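Local coordinates for C-type lectin domain family 4 member F (Mus musculus, PDB 6JJJ), which acts as a Kupffer cell C-type lectin receptor with affinity for galactose and fucose, and could take part in endocytosis, at residues A[124-129]-A[135-140]; A[128-133]-A[142-147]; A[43-48]-A[57-62]. All coordinates share one frame; numbering follows the deposited sequence.

Interaction 1: residues A[124-129]-A[135-140]. With CA (calcium ion), chain H; CA (calcium ion), chain G.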
ATOM      1  N   GLU A 124     -27.105  17.062 -26.534  1.00149.52           N
ATOM      2  CA  GLU A 124     -27.297  17.493 -25.158  1.00149.18           C
ATOM      3  C   GLU A 124     -26.578  18.797 -24.850  1.00137.91           C
ATOM      4  O   GLU A 124     -25.668  19.225 -25.562  1.00141.57           O
ATOM      5  CB  GLU A 124     -26.798  16.423 -24.167  1.00159.74           C
ATOM      6  CG  GLU A 124     -25.947  15.299 -24.766  1.00165.15           C
ATOM      7  CD  GLU A 124     -25.774  14.120 -23.812  1.00166.83           C
ATOM      8  OE1 GLU A 124     -26.026  14.290 -22.600  1.00165.68           O
ATOM      9  OE2 GLU A 124     -25.364  13.030 -24.268  1.00167.75           O
ATOM     10  N   ARG A 125     -27.020  19.425 -23.762  1.00109.98           N
ATOM     11  CA  ARG A 125     -26.336  20.575 -23.192  1.00122.51           C
ATOM     12  C   ARG A 125     -25.165  20.043 -22.365  1.00116.53           C
ATOM     13  O   ARG A 125     -24.790  18.872 -22.471  1.00117.73           O
ATOM     14  CB  ARG A 125     -27.303  21.404 -22.355  1.00148.19           C
ATOM     15  CG  ARG A 125     -28.480  21.956 -23.144  1.00177.45           C
ATOM     16  CD  ARG A 125     -28.061  22.885 -24.261  1.00206.38           C
ATOM     17  NE  ARG A 125     -29.198  23.651 -24.765  1.00229.81           N
ATOM     18  CZ  ARG A 125     -30.060  23.200 -25.672  1.00246.30           C
ATOM     19  NH1 ARG A 125     -29.928  21.980 -26.171  1.00251.87           N
ATOM     20  NH2 ARG A 125     -31.062  23.970 -26.073  1.00251.67           N
ATOM     21  N   GLU A 126     -24.563  20.888 -21.532  1.00 91.44           N
ATOM     22  CA  GLU A 126     -23.457  20.472 -20.670  1.00 95.14           C
ATOM     23  C   GLU A 126     -23.865  20.628 -19.211  1.00 90.12           C
ATOM     24  O   GLU A 126     -24.070  21.751 -18.736  1.00 91.55           O
ATOM     25  CB  GLU A 126     -22.200  21.284 -20.979  1.00107.38           C
ATOM     26  CG  GLU A 126     -21.671  21.080 -22.392  1.00118.38           C
ATOM     27  CD  GLU A 126     -20.343  21.766 -22.615  1.00127.91           C
ATOM     28  OE1 GLU A 126     -20.142  22.854 -22.039  1.00131.70           O
ATOM     29  OE2 GLU A 126     -19.505  21.217 -23.358  1.00130.74           O
ATOM     30  N   ASP A 127     -23.991  19.497 -18.502  1.00 99.93           N
ATOM     31  CA  ASP A 127     -24.399  19.494 -17.101  1.00102.40           C
ATOM     32  C   ASP A 127     -23.466  18.662 -16.225  1.00 90.97           C
ATOM     33  O   ASP A 127     -23.851  18.272 -15.117  1.00 93.00           O
ATOM     34  CB  ASP A 127     -25.831  18.979 -16.951  1.00106.25           C
ATOM     35  CG  ASP A 127     -26.831  19.819 -17.700  1.00111.06           C
ATOM     36  OD1 ASP A 127     -26.606  21.040 -17.814  1.00112.90           O
ATOM     37  OD2 ASP A 127     -27.846  19.262 -18.166  1.00112.59           O
ATOM     38  N   CYS A 128     -22.256  18.375 -16.691  1.00 93.50           N
ATOM     39  CA  CYS A 128     -21.297  17.591 -15.928  1.00 93.88           C
ATOM     40  C   CYS A 128     -19.919  18.203 -16.113  1.00 89.26           C
ATOM     41  O   CYS A 128     -19.617  18.781 -17.161  1.00 94.46           O
ATOM     42  CB  CYS A 128     -21.302  16.116 -16.359  1.00102.97           C
ATOM     43  SG  CYS A 128     -22.815  15.224 -15.886  1.00113.94           S
ATOM     44  N   VAL A 129     -19.095  18.093 -15.074  1.00 86.96           N
ATOM     45  CA  VAL A 129     -17.811  18.779 -15.012  1.00 84.48           C
ATOM     46  C   VAL A 129     -16.680  17.763 -14.982  1.00 85.02           C
ATOM     47  O   VAL A 129     -16.737  16.780 -14.238  1.00 81.83           O
ATOM     48  CB  VAL A 129     -17.731  19.703 -13.777  1.00 85.55           C
ATOM     49  CG1 VAL A 129     -16.383  20.399 -13.716  1.00 83.77           C
ATOM     50  CG2 VAL A 129     -18.872  20.708 -13.791  1.00 88.79           C
ATOM     51  N   TRP A 135     -11.734  23.505 -14.431  1.00116.48           N
ATOM     52  CA  TRP A 135     -13.000  22.833 -14.676  1.00109.85           C
ATOM     53  C   TRP A 135     -13.567  23.201 -16.043  1.00110.87           C
ATOM     54  O   TRP A 135     -13.267  24.253 -16.610  1.00120.84           O
ATOM     55  CB  TRP A 135     -14.019  23.193 -13.601  1.00106.17           C
ATOM     56  CG  TRP A 135     -13.597  22.827 -12.232  1.00103.65           C
ATOM     57  CD1 TRP A 135     -12.502  22.099 -11.877  1.00103.23           C
ATOM     58  CD2 TRP A 135     -14.267  23.167 -11.016  1.00101.50           C
ATOM     59  NE1 TRP A 135     -12.444  21.967 -10.513  1.00 99.23           N
ATOM     60  CE2 TRP A 135     -13.518  22.613  -9.961  1.00101.77           C
ATOM     61  CE3 TRP A 135     -15.426  23.888 -10.717  1.00103.04           C
ATOM     62  CZ2 TRP A 135     -13.892  22.755  -8.628  1.00 96.90           C
ATOM     63  CZ3 TRP A 135     -15.795  24.030  -9.394  1.00102.02           C
ATOM     64  CH2 TRP A 135     -15.031  23.465  -8.365  1.00 98.12           C
ATOM     65  N   ASN A 136     -14.397  22.307 -16.576  1.00106.47           N
ATOM     66  CA  ASN A 136     -15.170  22.589 -17.779  1.00103.64           C
ATOM     67  C   ASN A 136     -16.448  21.767 -17.717  1.00104.86           C
ATOM     68  O   ASN A 136     -16.389  20.550 -17.512  1.00105.20           O
ATOM     69  CB  ASN A 136     -14.391  22.253 -19.055  1.00100.33           C
ATOM     70  CG  ASN A 136     -15.266  22.300 -20.297  1.00 96.91           C
ATOM     71  OD1 ASN A 136     -16.120  23.178 -20.437  1.00105.04           O
ATOM     72  ND2 ASN A 136     -15.061  21.348 -21.203  1.00 89.54           N
ATOM     73  N   ASP A 137     -17.597  22.424 -17.858  1.00110.44           N
ATOM     74  CA  ASP A 137     -18.851  21.686 -17.940  1.00106.14           C
ATOM     75  C   ASP A 137     -18.928  20.977 -19.290  1.00108.73           C
ATOM     76  O   ASP A 137     -18.447  21.484 -20.307  1.00111.11           O
ATOM     77  CB  ASP A 137     -20.051  22.611 -17.722  1.00101.30           C
ATOM     78  CG  ASP A 137     -20.265  23.595 -18.848  1.00100.82           C
ATOM     79  OD1 ASP A 137     -19.309  23.911 -19.583  1.00 99.25           O
ATOM     80  OD2 ASP A 137     -21.417  24.060 -18.982  1.00 95.44           O
ATOM     81  N   MET A 138     -19.513  19.782 -19.290  1.00 94.20           N
ATOM     82  CA  MET A 138     -19.412  18.884 -20.431  1.00 94.76           C
ATOM     83  C   MET A 138     -20.696  18.081 -20.559  1.00100.30           C
ATOM     84  O   MET A 138     -21.470  17.952 -19.608  1.00105.21           O
ATOM     85  CB  MET A 138     -18.196  17.954 -20.274  1.00 92.25           C
ATOM     86  CG  MET A 138     -17.990  16.970 -21.399  1.00 91.72           C
ATOM     87  SD  MET A 138     -17.721  17.820 -22.971  1.00 95.54           S
ATOM     88  CE  MET A 138     -17.838  16.455 -24.121  1.00 98.29           C
ATOM     89  N   ALA A 139     -20.913  17.543 -21.756  1.00116.29           N
ATOM     90  CA  ALA A 139     -22.045  16.657 -21.984  1.00115.26           C
ATOM     91  C   ALA A 139     -21.872  15.390 -21.158  1.00116.14           C
ATOM     92  O   ALA A 139     -20.839  14.718 -21.235  1.00119.44           O
ATOM     93  CB  ALA A 139     -22.161  16.313 -23.467  1.00114.22           C
ATOM     94  N   CYS A 140     -22.883  15.071 -20.347  1.00 96.82           N
ATOM     95  CA  CYS A 140     -22.737  13.979 -19.394  1.00 98.01           C
ATOM     96  C   CYS A 140     -22.590  12.634 -20.094  1.00 87.40           C
ATOM     97  O   CYS A 140     -21.867  11.760 -19.605  1.00 91.01           O
ATOM     98  CB  CYS A 140     -23.926  13.968 -18.434  1.00110.56           C
ATOM     99  SG  CYS A 140     -24.093  15.486 -17.447  1.00117.53           S
TER
HETATM  100 CA    CA H 602     -17.989  23.407 -22.003  1.00101.46          CA
HETATM  101 CA    CA G 601     -25.508  22.981 -17.326  1.00110.80          CA
HETATM  102  O   HOH W   1     -16.648  23.705 -23.829  1.00122.79           O

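Interaction 2: residues A[128-133]-A[142-147]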
ATOM      1  N   CYS A 128     -22.256  18.375 -16.691  1.00 93.50           N
ATOM      2  CA  CYS A 128     -21.297  17.591 -15.928  1.00 93.88           C
ATOM      3  C   CYS A 128     -19.919  18.203 -16.113  1.00 89.26           C
ATOM      4  O   CYS A 128     -19.617  18.781 -17.161  1.00 94.46           O
ATOM      5  CB  CYS A 128     -21.302  16.116 -16.359  1.00102.97           C
ATOM      6  SG  CYS A 128     -22.815  15.224 -15.886  1.00113.94           S
ATOM      7  N   VAL A 129     -19.095  18.093 -15.074  1.00 86.96           N
ATOM      8  CA  VAL A 129     -17.811  18.779 -15.012  1.00 84.48           C
ATOM      9  C   VAL A 129     -16.680  17.763 -14.982  1.00 85.02           C
ATOM     10  O   VAL A 129     -16.737  16.780 -14.238  1.00 81.83           O
ATOM     11  CB  VAL A 129     -17.731  19.703 -13.777  1.00 85.55           C
ATOM     12  CG1 VAL A 129     -16.383  20.399 -13.716  1.00 83.77           C
ATOM     13  CG2 VAL A 129     -18.872  20.708 -13.791  1.00 88.79           C
ATOM     14  N   HIS A 130     -15.644  18.013 -15.782  1.00 86.43           N
ATOM     15  CA  HIS A 130     -14.394  17.265 -15.711  1.00104.38           C
ATOM     16  C   HIS A 130     -13.249  18.256 -15.533  1.00 86.31           C
ATOM     17  O   HIS A 130     -13.443  19.476 -15.577  1.00 75.70           O
ATOM     18  CB  HIS A 130     -14.192  16.383 -16.952  1.00116.79           C
ATOM     19  CG  HIS A 130     -14.171  17.136 -18.247  1.00131.05           C
ATOM     20  ND1 HIS A 130     -14.473  16.539 -19.452  1.00130.11           N
ATOM     21  CD2 HIS A 130     -13.878  18.427 -18.532  1.00132.25           C
ATOM     22  CE1 HIS A 130     -14.374  17.430 -20.421  1.00134.06           C
ATOM     23  NE2 HIS A 130     -14.012  18.584 -19.890  1.00136.09           N
ATOM     24  N   VAL A 131     -12.039  17.731 -15.342  1.00 92.21           N
ATOM     25  CA  VAL A 131     -10.873  18.563 -15.055  1.00101.29           C
ATOM     26  C   VAL A 131      -9.689  18.094 -15.888  1.00112.95           C
ATOM     27  O   VAL A 131      -9.359  16.904 -15.889  1.00115.99           O
ATOM     28  CB  VAL A 131     -10.505  18.519 -13.556  1.00 98.75           C
ATOM     29  CG1 VAL A 131      -9.391  19.508 -13.242  1.00 98.98           C
ATOM     30  CG2 VAL A 131     -11.732  18.782 -12.698  1.00 99.65           C
ATOM     31  N   ARG A 132      -9.036  19.035 -16.575  1.00148.40           N
ATOM     32  CA  ARG A 132      -7.718  18.822 -17.163  1.00159.08           C
ATOM     33  C   ARG A 132      -6.670  19.691 -16.482  1.00168.23           C
ATOM     34  O   ARG A 132      -5.671  19.181 -15.964  1.00166.52           O
ATOM     35  CB  ARG A 132      -7.764  19.111 -18.670  1.00160.31           C
ATOM     36  N   GLN A 133      -6.877  21.009 -16.472  1.00115.96           N
ATOM     37  CA  GLN A 133      -6.176  21.918 -15.578  1.00127.37           C
ATOM     38  C   GLN A 133      -7.112  22.911 -14.908  1.00112.79           C
ATOM     39  O   GLN A 133      -6.711  23.546 -13.927  1.00111.92           O
ATOM     40  CB  GLN A 133      -5.083  22.702 -16.319  1.00154.74           C
ATOM     41  CG  GLN A 133      -3.745  22.001 -16.351  1.00176.05           C
ATOM     42  CD  GLN A 133      -2.593  22.976 -16.518  1.00193.02           C
ATOM     43  OE1 GLN A 133      -2.800  24.185 -16.641  1.00201.44           O
ATOM     44  NE2 GLN A 133      -1.370  22.463 -16.443  1.00195.81           N
ATOM     45  N   SER A 142     -20.810  11.826 -22.405  1.00 76.16           N
ATOM     46  CA  SER A 142     -19.458  11.593 -22.895  1.00 89.66           C
ATOM     47  C   SER A 142     -18.674  10.732 -21.915  1.00 95.32           C
ATOM     48  O   SER A 142     -18.795  10.879 -20.695  1.00 98.43           O
ATOM     49  CB  SER A 142     -18.747  12.925 -23.117  1.00 98.40           C
ATOM     50  OG  SER A 142     -19.460  13.721 -24.049  1.00102.49           O
ATOM     51  N   SER A 143     -17.866   9.822 -22.457  1.00 92.93           N
ATOM     52  CA  SER A 143     -17.161   8.831 -21.644  1.00 93.09           C
ATOM     53  C   SER A 143     -15.744   9.309 -21.345  1.00 87.28           C
ATOM     54  O   SER A 143     -14.803   9.037 -22.093  1.00 88.79           O
ATOM     55  CB  SER A 143     -17.145   7.475 -22.343  1.00 99.61           C
ATOM     56  OG  SER A 143     -18.406   6.837 -22.260  1.00103.22           O
ATOM     57  N   TYR A 144     -15.590   9.981 -20.213  1.00 98.37           N
ATOM     58  CA  TYR A 144     -14.289  10.358 -19.692  1.00 93.44           C
ATOM     59  C   TYR A 144     -13.917   9.456 -18.524  1.00 92.05           C
ATOM     60  O   TYR A 144     -14.776   8.774 -17.954  1.00 91.22           O
ATOM     61  CB  TYR A 144     -14.275  11.815 -19.208  1.00 99.26           C
ATOM     62  CG  TYR A 144     -14.344  12.842 -20.308  1.00103.13           C
ATOM     63  CD1 TYR A 144     -13.191  13.287 -20.942  1.00108.83           C
ATOM     64  CD2 TYR A 144     -15.559  13.377 -20.706  1.00107.05           C
ATOM     65  CE1 TYR A 144     -13.251  14.230 -21.945  1.00117.65           C
ATOM     66  CE2 TYR A 144     -15.628  14.318 -21.708  1.00113.77           C
ATOM     67  CZ  TYR A 144     -14.472  14.743 -22.324  1.00119.60           C
ATOM     68  OH  TYR A 144     -14.543  15.685 -23.323  1.00122.56           O
ATOM     69  N   PRO A 145     -12.641   9.425 -18.134  1.00 86.13           N
ATOM     70  CA  PRO A 145     -12.287   8.817 -16.841  1.00 86.89           C
ATOM     71  C   PRO A 145     -12.767   9.701 -15.700  1.00 88.27           C
ATOM     72  O   PRO A 145     -13.387  10.741 -15.946  1.00 91.68           O
ATOM     73  CB  PRO A 145     -10.759   8.712 -16.897  1.00 90.99           C
ATOM     74  CG  PRO A 145     -10.344   9.776 -17.870  1.00 92.18           C
ATOM     75  CD  PRO A 145     -11.463   9.913 -18.876  1.00 90.10           C
ATOM     76  N   TRP A 146     -12.492   9.320 -14.456  1.00 88.31           N
ATOM     77  CA  TRP A 146     -13.059  10.027 -13.317  1.00 88.68           C
ATOM     78  C   TRP A 146     -12.157   9.870 -12.101  1.00 88.61           C
ATOM     79  O   TRP A 146     -11.128   9.194 -12.144  1.00 87.30           O
ATOM     80  CB  TRP A 146     -14.459   9.504 -12.991  1.00 88.39           C
ATOM     81  CG  TRP A 146     -14.439   8.077 -12.522  1.00 88.09           C
ATOM     82  CD1 TRP A 146     -14.328   7.639 -11.235  1.00 85.48           C
ATOM     83  CD2 TRP A 146     -14.518   6.905 -13.338  1.00 87.75           C
ATOM     84  NE1 TRP A 146     -14.342   6.265 -11.199  1.00 85.13           N
ATOM     85  CE2 TRP A 146     -14.456   5.791 -12.479  1.00 86.57           C
ATOM     86  CE3 TRP A 146     -14.637   6.687 -14.715  1.00 90.31           C
ATOM     87  CZ2 TRP A 146     -14.512   4.481 -12.949  1.00 86.67           C
ATOM     88  CZ3 TRP A 146     -14.693   5.386 -15.180  1.00 90.22           C
ATOM     89  CH2 TRP A 146     -14.629   4.300 -14.301  1.00 88.42           C
ATOM     90  N   VAL A 147     -12.561  10.504 -11.003  1.00 92.71           N
ATOM     91  CA  VAL A 147     -11.873  10.380  -9.721  1.00 94.70           C
ATOM     92  C   VAL A 147     -12.915  10.266  -8.614  1.00 94.21           C
ATOM     93  O   VAL A 147     -13.818  11.103  -8.513  1.00 97.58           O
ATOM     94  CB  VAL A 147     -10.924  11.572  -9.480  1.00 93.80           C
ATOM     95  CG1 VAL A 147     -11.673  12.888  -9.645  1.00 92.79           C
ATOM     96  CG2 VAL A 147     -10.275  11.470  -8.113  1.00 93.57           C
TER

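Interaction 3: residues A[43-48]-A[57-62]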
ATOM      1  N   LYS A  43     -15.620   6.117 -18.742  1.00107.94           N
ATOM      2  CA  LYS A  43     -17.047   5.837 -18.749  1.00104.54           C
ATOM      3  C   LYS A  43     -17.805   7.148 -18.662  1.00 97.78           C
ATOM      4  O   LYS A  43     -17.225   8.195 -18.335  1.00 95.83           O
ATOM      5  CB  LYS A  43     -17.440   4.918 -17.586  1.00107.87           C
ATOM      6  CG  LYS A  43     -16.731   3.570 -17.574  1.00112.76           C
ATOM      7  CD  LYS A  43     -17.129   2.755 -16.352  1.00114.37           C
ATOM      8  CE  LYS A  43     -16.364   1.439 -16.283  1.00112.55           C
ATOM      9  NZ  LYS A  43     -16.753   0.636 -15.090  1.00113.76           N
ATOM     10  N   PRO A  44     -19.116   7.135 -18.954  1.00109.24           N
ATOM     11  CA  PRO A  44     -19.925   8.354 -18.799  1.00108.91           C
ATOM     12  C   PRO A  44     -19.992   8.843 -17.362  1.00101.91           C
ATOM     13  O   PRO A  44     -19.491   8.182 -16.448  1.00 99.03           O
ATOM     14  CB  PRO A  44     -21.313   7.932 -19.302  1.00106.38           C
ATOM     15  CG  PRO A  44     -21.058   6.774 -20.204  1.00109.48           C
ATOM     16  CD  PRO A  44     -19.867   6.050 -19.618  1.00112.03           C
ATOM     17  N   TRP A  45     -20.626   9.998 -17.153  1.00 76.73           N
ATOM     18  CA  TRP A  45     -20.638  10.604 -15.827  1.00 80.22           C
ATOM     19  C   TRP A  45     -21.425   9.759 -14.829  1.00 90.83           C
ATOM     20  O   TRP A  45     -20.949   9.495 -13.718  1.00 91.63           O
ATOM     21  CB  TRP A  45     -21.208  12.015 -15.901  1.00 75.82           C
ATOM     22  CG  TRP A  45     -20.994  12.792 -14.642  1.00 85.23           C
ATOM     23  CD1 TRP A  45     -19.948  13.624 -14.357  1.00 87.62           C
ATOM     24  CD2 TRP A  45     -21.843  12.806 -13.490  1.00 95.35           C
ATOM     25  NE1 TRP A  45     -20.098  14.157 -13.097  1.00 91.97           N
ATOM     26  CE2 TRP A  45     -21.252  13.667 -12.543  1.00 96.12           C
ATOM     27  CE3 TRP A  45     -23.045  12.169 -13.164  1.00101.03           C
ATOM     28  CZ2 TRP A  45     -21.825  13.912 -11.297  1.00 97.46           C
ATOM     29  CZ3 TRP A  45     -23.614  12.416 -11.928  1.00101.64           C
ATOM     30  CH2 TRP A  45     -23.004  13.279 -11.009  1.00 99.89           C
ATOM     31  N   ARG A  46     -22.639   9.330 -15.196  1.00 83.88           N
ATOM     32  CA  ARG A  46     -23.420   8.505 -14.275  1.00104.35           C
ATOM     33  C   ARG A  46     -22.734   7.163 -14.030  1.00 98.20           C
ATOM     34  O   ARG A  46     -22.592   6.725 -12.883  1.00 86.41           O
ATOM     35  CB  ARG A  46     -24.845   8.277 -14.793  1.00140.09           C
ATOM     36  CG  ARG A  46     -24.930   7.348 -15.989  1.00174.38           C
ATOM     37  CD  ARG A  46     -26.363   7.186 -16.489  1.00204.65           C
ATOM     38  NE  ARG A  46     -26.420   6.316 -17.661  1.00229.73           N
ATOM     39  CZ  ARG A  46     -26.375   6.744 -18.919  1.00248.87           C
ATOM     40  NH1 ARG A  46     -26.292   8.041 -19.180  1.00254.70           N
ATOM     41  NH2 ARG A  46     -26.418   5.875 -19.919  1.00256.27           N
ATOM     42  N   GLU A  47     -22.300   6.494 -15.103  1.00129.05           N
ATOM     43  CA  GLU A  47     -21.603   5.224 -14.945  1.00131.99           C
ATOM     44  C   GLU A  47     -20.387   5.392 -14.045  1.00119.53           C
ATOM     45  O   GLU A  47     -20.052   4.499 -13.255  1.00108.32           O
ATOM     46  CB  GLU A  47     -21.192   4.672 -16.308  1.00148.14           C
ATOM     47  CG  GLU A  47     -22.354   4.303 -17.216  1.00161.33           C
ATOM     48  CD  GLU A  47     -22.908   2.919 -16.935  1.00171.36           C
ATOM     49  OE1 GLU A  47     -22.126   1.945 -16.946  1.00175.08           O
ATOM     50  OE2 GLU A  47     -24.133   2.804 -16.707  1.00175.76           O
ATOM     51  N   ALA A  48     -19.717   6.542 -14.147  1.00105.91           N
ATOM     52  CA  ALA A  48     -18.600   6.819 -13.253  1.00102.29           C
ATOM     53  C   ALA A  48     -19.079   6.927 -11.811  1.00 99.87           C
ATOM     54  O   ALA A  48     -18.392   6.481 -10.884  1.00 96.72           O
ATOM     55  CB  ALA A  48     -17.884   8.099 -13.687  1.00 98.00           C
ATOM     56  N   ALA A  57     -17.896   5.408  -2.334  1.00 92.22           N
ATOM     57  CA  ALA A  57     -17.288   6.706  -2.564  1.00 99.91           C
ATOM     58  C   ALA A  57     -18.206   7.539  -3.450  1.00107.79           C
ATOM     59  O   ALA A  57     -19.247   7.073  -3.923  1.00113.80           O
ATOM     60  CB  ALA A  57     -15.903   6.552  -3.209  1.00 97.04           C
ATOM     61  N   HIS A  58     -17.794   8.783  -3.687  1.00103.85           N
ATOM     62  CA  HIS A  58     -18.458   9.674  -4.626  1.00106.91           C
ATOM     63  C   HIS A  58     -17.398  10.379  -5.460  1.00103.90           C
ATOM     64  O   HIS A  58     -16.219  10.416  -5.099  1.00104.44           O
ATOM     65  CB  HIS A  58     -19.343  10.704  -3.907  1.00118.29           C
ATOM     66  CG  HIS A  58     -20.576  10.116  -3.293  1.00131.82           C
ATOM     67  ND1 HIS A  58     -21.115  10.574  -2.110  1.00137.59           N
ATOM     68  CD2 HIS A  58     -21.382   9.111  -3.709  1.00137.19           C
ATOM     69  CE1 HIS A  58     -22.198   9.875  -1.822  1.00138.04           C
ATOM     70  NE2 HIS A  58     -22.381   8.979  -2.775  1.00137.10           N
ATOM     71  N   LEU A  59     -17.832  10.941  -6.585  1.00102.84           N
ATOM     72  CA  LEU A  59     -16.926  11.689  -7.446  1.00 96.07           C
ATOM     73  C   LEU A  59     -16.326  12.860  -6.677  1.00 90.27           C
ATOM     74  O   LEU A  59     -17.048  13.642  -6.053  1.00 87.08           O
ATOM     75  CB  LEU A  59     -17.670  12.184  -8.680  1.00 93.04           C
ATOM     76  CG  LEU A  59     -18.098  11.089  -9.661  1.00 85.98           C
ATOM     77  CD1 LEU A  59     -19.100  11.627 -10.673  1.00 84.29           C
ATOM     78  CD2 LEU A  59     -16.891  10.497 -10.371  1.00 83.63           C
ATOM     79  N   ALA A  60     -14.999  12.976  -6.734  1.00 84.66           N
ATOM     80  CA  ALA A  60     -14.267  13.883  -5.859  1.00 90.78           C
ATOM     81  C   ALA A  60     -14.875  15.280  -5.856  1.00 97.43           C
ATOM     82  O   ALA A  60     -15.465  15.732  -6.842  1.00 99.03           O
ATOM     83  CB  ALA A  60     -12.801  13.955  -6.295  1.00 87.92           C
ATOM     84  N   SER A  61     -14.700  15.968  -4.730  1.00108.51           N
ATOM     85  CA  SER A  61     -15.102  17.357  -4.539  1.00116.42           C
ATOM     86  C   SER A  61     -13.861  18.201  -4.262  1.00123.90           C
ATOM     87  O   SER A  61     -12.733  17.702  -4.264  1.00133.41           O
ATOM     88  CB  SER A  61     -16.106  17.479  -3.388  1.00119.72           C
ATOM     89  OG  SER A  61     -17.125  16.500  -3.494  1.00122.62           O
ATOM     90  N   VAL A  62     -14.071  19.491  -4.002  1.00140.54           N
ATOM     91  CA  VAL A  62     -12.987  20.398  -3.631  1.00139.62           C
ATOM     92  C   VAL A  62     -13.444  21.249  -2.447  1.00148.37           C
ATOM     93  O   VAL A  62     -14.105  22.278  -2.623  1.00145.17           O
ATOM     94  CB  VAL A  62     -12.530  21.277  -4.805  1.00121.72           C
ATOM     95  CG1 VAL A  62     -11.860  20.427  -5.880  1.00119.16           C
ATOM     96  CG2 VAL A  62     -13.705  22.048  -5.394  1.00120.91           C
TER

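Interaction 1: residues A[124-129]-A[135-140]
Glu-126 serves two calcium ions at once: its carbonyl O binds one at 2.4 Å, while its carboxylate crosses to segment 135-140 and meets Asp-137 around the other. The second ion takes Glu-126 OE1 at 2.2 Å, and Asp-137 binds it twice, through main-chain O (2.6 Å) and side-chain OD1 (2.8 Å). That double hold depends on the first torsion of Asp-137, which puts CG between backbone N and carbonyl carbon (chi1 69°) and brings OD1 round to the side of its own carbonyl O, so that both can reach the same ion. Asn-136 OD1, a water and Asp-116 complete this shell. Glu-126 OE1 and Asp-137 OD1, 2.8 Å apart, come together as co-ligands, their repulsion probably offset by the cation. Second partners steady both: Asn-117 N bonds Asp-137 OD2, and Trp-118 is a polar partner of Glu-126. The Trp-Asn-Asp run 135-137 is the WND motif of C-type lectin domains; with Asp-116 it outlines the calcium site that in relatives receives the sugar, consistent with such a role here. The other ion, held by Glu-126 O, also takes Asp-127 OD1 along with Asp-86, Glu-90 and Asn-117. Strands 128-131 and 135-138 form an antiparallel hairpin, disturbed where Asp-127 and Cys-128 both face Met-138, a classic beta bulge. Met-138 O accepts a bond from Cys-128 N (3.1 Å) and a weak one from Asp-127 N. Next to the bulge, Cys-128 SG and Cys-140 SG close a disulfide of 2.0 Å with a torsion of 98° about the S-S bond. At the other end, Val-129 CG1 packs against Trp-135 CB at 3.7 Å.

Interaction 2: residues A[128-133]-A[142-147]
His-130 drives the edge of its imidazole into the face of the Tyr-144 ring, and this one aromatic pair makes the whole contact. The ring centroids lie 4.3 Å apart with planes at 80°, a T-shaped arrangement. ND1 stands 3.3 Å above the phenol plane, over its centre, while His-130 CE1 lies nearer the hydroxyl end, 3.3 Å from Tyr-144 CZ. The imidazole gets there because CG sits between backbone N and carbonyl carbon (chi1 59°), swinging the ring off strand 128-131 toward the loop. On the side of the ring away from Tyr-144, NE2 is hydrogen-bonded to ND2 of Asn-136, a calcium ligand, which probably limits the rotation of the imidazole. Since ND2 can only donate, NE2 accepts, and ND1 probably carries the proton, pointing roughly at the tyrosine ring. The contact thus joins the calcium-bearing sheet of the C-type lectin domain to the loop leading from strand 135-138 into strand 147-151. Trp-81 of strand 80-85 thickens the cluster, meeting Tyr-144 edge-to-face and His-130 at a shallower tilt. Away from the two rings the segments diverge: even the nearest CA atoms, of His-130 and Trp-146, are 7.7 Å apart. His-130 is buried, whereas Tyr-144 remains partly exposed and forms the more open side of the pair.

Interaction 3: residues A[43-48]-A[57-62]
The first turn of helix 45-54, which starts just after Pro-44, packs on the short strand 58-59 in the buried core of the C-type lectin domain, with Leu-59 reaching across to Trp-45 and Ala-48. Methyl CD1 of Leu-59 lies over one face of the indole, 3.4 Å above its plane and offset toward the rim. Leu-59 CD1 is 3.5 Å from Trp-45 CE2, at the fusion of the two rings, and makes a CH-pi contact with the five-membered ring, 29° off the ring normal. The other branch, CD2, meets Ala-48 CB more loosely at 4.2 Å, so the leucine's fork straddles residues three apart on the helix. Trp-45 CG lies anti to the backbone N (chi1 -168°), which carries the indole from the helix side toward the strand. There NE1 is hydrogen-bonded to Ile-82 O, which probably steadies the ring. Around the contact, Trp-81 of strand 80-85 meets the indole edge-to-face, Cys-52 of the same helix touches Leu-59, and Ala-60 pairs with Val-147 of strand 147-151.

Interactions 1 and 2 share strand 128-131, their centres 9 Å apart: Met-138 CG of the first packs 3.8 Å from His-130 CE1 of the second, and Met-138 CE 3.5 Å from Tyr-144 OH. The His-130 side chain lies about 7 Å from a bound calcium ion, placing interaction 2 in the second shell of the ion bound by Asn-136, which His-130 contacts. Interaction 3 sits deeper, its Trp-45 side chain about 11 Å from a calcium ion, yet Cys-140 O probably bonds Trp-45 N (3.3 Å). Its centre is 8 Å from that of interaction 2, bridged by probable bonds from Lys-43 N to Tyr-144 O (2.9 Å) and Ala-60 N to Val-147 O (2.8 Å).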